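Side-chain contacts in quinone reductase (Klebsiella pneumoniae subsp. pneumoniae, PDB 4GI5), which binds FAD and probably acts as an NAD(P)H dehydrogenase that reduces quinones: residues 210-215 against 235-240; 255-258 against 263-266. All blocks are in the same frame, centred on the assembly; numbering follows the deposited sequence.

In the fold
The two contacts lie in series along the chain, the first joining helix to strand and the second strand to strand. Interaction 1 fastens helix 224-239 to strand 209-216, at one edge of the five-stranded parallel sheet within this chain, in the flavodoxin-like fold. Interaction 2 closes the small hairpin of strands 257-258 and 263-264, which meets the second subunit. Their centres lie 30 Å apart and their nearest atoms about 13 Å, with no touch between them. Interaction 1 does not touch the cofactor: the side chain of L214 is about 12 Å from a bound FAD and about 8 Å from that of T174, an FAD-binding residue. Interaction 2 lies away from the annotated sites.

Interaction 1 (210-215 against 235-240); sequences VLPPLV and AERLDT
R237 reaches from the helix to the strand segment and grips one backbone oxygen, P212 O, with both terminal nitrogens. NH2 donates over 2.8 Å to P212 O and NH1 over 3.0 Å to the same atom, so the fork of the guanidinium meets the oxygen end-on. Both hydrogen bonds are bent, 149° at NH2 and 141° at NH1, as expected when they converge on a single acceptor. P212 O lies almost in the guanidinium plane, whereas the nitrogens approach from the same face of the carbonyl: NH2 is only modestly tilted from its plane and NH1 stands well above it. P213 O also lies at the guanidinium edge, 3.5 Å from NH1, and L211 CB borders NH2 at 3.9 Å.

Behind this polar end, the aliphatic part of R237 runs alongside L214 in the opposite direction. R237 CG faces the forked end of L214, 4.1 Å from both CD1 and CD2. The arginine chain leaves the helix with CG opposite the carbonyl carbon (chi1 -61°), then bends at chi2 and chi3, which curls the guanidinium round to P212. Within 235-240, T240 OG1 donates to E236 O over 2.9 Å.

R237 also packs on M170 of the adjacent strand 168-174, to which L214 is joined by backbone bonds with L171 and V173. Helix 196-204 contacts V210 and P213. Helix 224-239 thus has strands 168-174 and 209-216 as neighbours through R237, and helix 37-51 through A235, L238 and D239.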
loop_
_atom_site.group_PDB
_atom_site.type_symbol
_atom_site.label_atom_id
_atom_site.label_comp_id
_atom_site.label_asym_id
_atom_site.label_seq_id
_atom_site.Cartn_x
_atom_site.Cartn_y
_atom_site.Cartn_z
ATOM N N VAL B 210 17.650 -1.744 -5.327
ATOM C CA VAL B 210 16.623 -2.678 -4.989
ATOM C C VAL B 210 16.874 -4.003 -5.719
ATOM O O VAL B 210 16.993 -4.051 -6.945
ATOM C CB VAL B 210 15.250 -2.126 -5.405
ATOM C CG1 VAL B 210 14.157 -3.053 -4.888
ATOM C CG2 VAL B 210 15.137 -0.663 -4.922
ATOM N N LEU B 211 16.995 -5.074 -4.963
ATOM C CA LEU B 211 17.120 -6.371 -5.571
ATOM C C LEU B 211 15.781 -6.901 -6.005
ATOM O O LEU B 211 14.745 -6.552 -5.406
ATOM C CB LEU B 211 17.780 -7.320 -4.585
ATOM C CG LEU B 211 19.058 -6.833 -3.951
ATOM C CD1 LEU B 211 19.602 -7.938 -3.120
ATOM C CD2 LEU B 211 20.041 -6.522 -5.021
ATOM N N PRO B 212 15.728 -7.823 -6.984
ATOM C CA PRO B 212 14.471 -8.500 -7.325
ATOM C C PRO B 212 13.844 -9.141 -6.121
ATOM O O PRO B 212 14.594 -9.642 -5.257
ATOM C CB PRO B 212 14.899 -9.584 -8.343
ATOM C CG PRO B 212 16.114 -8.985 -8.964
ATOM C CD PRO B 212 16.855 -8.331 -7.836
ATOM N N PRO B 213 12.543 -9.010 -5.969
ATOM C CA PRO B 213 11.897 -9.556 -4.770
ATOM C C PRO B 213 11.892 -11.073 -4.762
ATOM O O PRO B 213 11.918 -11.667 -5.839
ATOM C CB PRO B 213 10.488 -9.004 -4.894
ATOM C CG PRO B 213 10.244 -8.851 -6.375
ATOM C CD PRO B 213 11.567 -8.427 -6.890
ATOM N N LEU B 214 11.792 -11.647 -3.578
ATOM C CA LEU B 214 11.558 -13.065 -3.421
ATOM C C LEU B 214 10.083 -13.236 -3.034
ATOM O O LEU B 214 9.675 -12.743 -1.983
ATOM C CB LEU B 214 12.420 -13.558 -2.283
ATOM C CG LEU B 214 12.215 -15.027 -1.952
ATOM C CD1 LEU B 214 12.425 -15.940 -3.150
ATOM C CD2 LEU B 214 13.158 -15.405 -0.839
ATOM N N VAL B 215 9.326 -13.736 -3.951
ATOM C CA VAL B 215 7.901 -13.928 -3.758
ATOM C C VAL B 215 7.491 -15.397 -3.864
ATOM O O VAL B 215 7.813 -16.102 -4.848
ATOM C CB VAL B 215 7.069 -13.137 -4.801
ATOM C CG1 VAL B 215 5.578 -13.233 -4.534
ATOM C CG2 VAL B 215 7.553 -11.704 -4.823
ATOM N N ALA B 235 17.501 -19.428 0.863
ATOM C CA ALA B 235 18.907 -19.506 1.174
ATOM C C ALA B 235 19.713 -19.024 -0.030
ATOM O O ALA B 235 20.741 -18.333 0.157
ATOM C CB ALA B 235 19.239 -21.012 1.583
ATOM N N GLU B 236 19.276 -19.356 -1.213
ATOM C CA GLU B 236 19.969 -18.965 -2.469
ATOM C C GLU B 236 19.964 -17.462 -2.609
ATOM O O GLU B 236 20.967 -16.870 -2.928
ATOM C CB GLU B 236 19.380 -19.683 -3.713
ATOM C CG GLU B 236 19.558 -19.080 -5.117
ATOM C CD GLU B 236 20.929 -18.779 -5.560
ATOM O OE1 GLU B 236 21.855 -19.475 -5.087
ATOM O OE2 GLU B 236 21.086 -17.863 -6.434
ATOM N N ARG B 237 18.824 -16.791 -2.291
ATOM C CA ARG B 237 18.858 -15.341 -2.285
ATOM C C ARG B 237 19.747 -14.709 -1.249
ATOM O O ARG B 237 20.456 -13.717 -1.489
ATOM C CB ARG B 237 17.369 -14.748 -2.168
ATOM C CG ARG B 237 16.442 -15.121 -3.309
ATOM C CD ARG B 237 16.868 -14.725 -4.746
ATOM N NE ARG B 237 17.307 -13.377 -4.702
ATOM C CZ ARG B 237 16.495 -12.311 -4.939
ATOM N NH1 ARG B 237 15.261 -12.519 -5.212
ATOM N NH2 ARG B 237 16.947 -11.117 -4.799
ATOM N N LEU B 238 19.734 -15.262 -0.047
ATOM C CA LEU B 238 20.545 -14.730 0.999
ATOM C C LEU B 238 22.074 -14.935 0.726
ATOM O O LEU B 238 22.886 -14.142 1.161
ATOM C CB LEU B 238 20.128 -15.423 2.309
ATOM C CG LEU B 238 18.723 -15.058 2.834
ATOM C CD1 LEU B 238 18.412 -15.889 4.045
ATOM C CD2 LEU B 238 18.545 -13.558 3.119
ATOM N N ASP B 239 22.393 -15.984 0.039
ATOM C CA ASP B 239 23.816 -16.314 -0.362
ATOM C C ASP B 239 24.301 -15.344 -1.431
ATOM O O ASP B 239 25.503 -15.223 -1.625
ATOM C CB ASP B 239 23.859 -17.766 -0.921
ATOM C CG ASP B 239 23.722 -18.828 0.158
ATOM O OD1 ASP B 239 23.866 -18.464 1.303
ATOM O OD2 ASP B 239 23.465 -20.008 -0.160
ATOM N N THR B 240 23.405 -14.639 -2.152
ATOM C CA THR B 240 23.822 -13.844 -3.300
ATOM C C THR B 240 23.436 -12.357 -3.145
ATOM O O THR B 240 23.436 -11.635 -4.122
ATOM C CB THR B 240 23.190 -14.426 -4.594
ATOM O OG1 THR B 240 21.756 -14.566 -4.462
ATOM C CG2 THR B 240 23.734 -15.825 -4.965
#

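Interaction 2 (255-258 against 263-266); sequences GDYL and TLRP
Y257 and L264 pair across a short, weakly bonded antiparallel hairpin of strands 257-258 and 263-264, which follows helix 224-239 in the chain. Backbone bonds bracket this non-hydrogen-bonded pair: R265 N donates to D256 O over 2.8 Å, nearly straight at 176°, and L258 N to T263 O over 2.9 Å. Between them, Y257 CA approaches T263 O at 3.4 Å in a CA-H...O contact.

The side chains add a CH-pi contact. L264 CD1 sits over one face of the Y257 ring, 4.2 Å from its centroid and displaced toward the rim; CG of L264 anti to the backbone N (chi1 -174°) carries the methyl there. The phenol OH is hydrogen-bonded to H278. L258 CD1 lies 3.9 Å from T263 OG1, a hydroxyl hydrogen-bonded to S261 OG.

R265 stretches out from CG to NE past the backbone of G255 and D256, and its NE makes a weak, bent bond of 3.2 Å to G255 O at the guanidinium edge. One water accepts from R265 NH2 and donates to D256 OD1, bridging two opposite charges; D256 OD2 pairs with R250.

I187 of the second subunit packs on Y257, and R185 of that subunit bonds to L264 O. One non-hydrogen-bonded pair flanked by two backbone bonds thus makes a minimal two-stranded beta hairpin that meets the other subunit.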
loop_
_atom_site.group_PDB
_atom_site.type_symbol
_atom_site.label_atom_id
_atom_site.label_comp_id
_atom_site.label_asym_id
_atom_site.label_seq_id
_atom_site.Cartn_x
_atom_site.Cartn_y
_atom_site.Cartn_z
ATOM N N GLY B 255 19.683 12.972 -16.269
ATOM C CA GLY B 255 19.387 13.140 -17.663
ATOM C C GLY B 255 18.253 12.396 -18.244
ATOM O O GLY B 255 17.731 12.760 -19.261
ATOM N N ASP B 256 17.823 11.312 -17.604
ATOM C CA ASP B 256 16.769 10.526 -18.184
ATOM C C ASP B 256 15.382 11.212 -18.154
ATOM O O ASP B 256 14.510 10.862 -18.981
ATOM C CB ASP B 256 16.641 9.157 -17.472
ATOM C CG ASP B 256 17.715 8.155 -17.818
ATOM O OD1 ASP B 256 18.693 8.452 -18.531
ATOM O OD2 ASP B 256 17.599 7.061 -17.293
ATOM N N TYR B 257 15.182 12.118 -17.182
ATOM C CA TYR B 257 13.914 12.819 -17.016
ATOM C C TYR B 257 14.048 14.326 -17.249
ATOM O O TYR B 257 14.984 15.011 -16.756
ATOM C CB TYR B 257 13.371 12.559 -15.573
ATOM C CG TYR B 257 13.032 11.090 -15.366
ATOM C CD1 TYR B 257 13.981 10.209 -14.943
ATOM C CD2 TYR B 257 11.757 10.594 -15.603
ATOM C CE1 TYR B 257 13.695 8.861 -14.744
ATOM C CE2 TYR B 257 11.455 9.255 -15.404
ATOM C CZ TYR B 257 12.426 8.401 -14.970
ATOM O OH TYR B 257 12.207 7.051 -14.755
ATOM N N LEU B 258 13.020 14.869 -17.866
ATOM C CA LEU B 258 12.886 16.303 -17.910
ATOM C C LEU B 258 12.532 16.836 -16.550
ATOM O O LEU B 258 11.798 16.155 -15.821
ATOM C CB LEU B 258 11.763 16.616 -18.927
ATOM C CG LEU B 258 11.977 16.072 -20.389
ATOM C CD1 LEU B 258 10.813 16.629 -21.207
ATOM C CD2 LEU B 258 13.286 16.508 -20.950
ATOM N N THR B 263 9.144 13.824 -16.433
ATOM C CA THR B 263 8.683 12.888 -17.419
ATOM C C THR B 263 9.863 12.333 -18.206
ATOM O O THR B 263 10.846 13.075 -18.428
ATOM C CB THR B 263 7.626 13.486 -18.420
ATOM O OG1 THR B 263 8.182 14.658 -19.020
ATOM C CG2 THR B 263 6.385 13.934 -17.626
ATOM N N LEU B 264 9.793 11.059 -18.567
ATOM C CA LEU B 264 10.903 10.375 -19.190
ATOM C C LEU B 264 11.192 11.084 -20.580
ATOM O O LEU B 264 10.271 11.359 -21.344
ATOM C CB LEU B 264 10.602 8.961 -19.440
ATOM C CG LEU B 264 11.757 8.131 -19.954
ATOM C CD1 LEU B 264 12.840 7.972 -18.940
ATOM C CD2 LEU B 264 11.288 6.781 -20.401
ATOM N N ARG B 265 12.425 11.469 -20.775
ATOM C CA ARG B 265 12.684 12.213 -22.074
ATOM C C ARG B 265 12.254 11.417 -23.290
ATOM O O ARG B 265 12.392 10.174 -23.350
ATOM C CB ARG B 265 14.149 12.711 -22.114
ATOM C CG ARG B 265 15.232 11.708 -22.231
ATOM C CD ARG B 265 16.528 12.523 -22.273
ATOM N NE ARG B 265 17.603 11.593 -22.266
ATOM C CZ ARG B 265 18.065 10.922 -23.324
ATOM N NH1 ARG B 265 17.546 11.084 -24.556
ATOM N NH2 ARG B 265 19.076 10.077 -23.150
ATOM N N PRO B 266 11.802 12.133 -24.332
ATOM C CA PRO B 266 11.072 11.450 -25.450
ATOM C C PRO B 266 11.896 10.395 -26.201
ATOM O O PRO B 266 11.347 9.365 -26.681
ATOM C CB PRO B 266 10.556 12.594 -26.338
ATOM C CG PRO B 266 11.180 13.826 -25.839
ATOM C CD PRO B 266 11.741 13.592 -24.406
HETATM O O HOH W 1 19.657 10.282 -20.295
#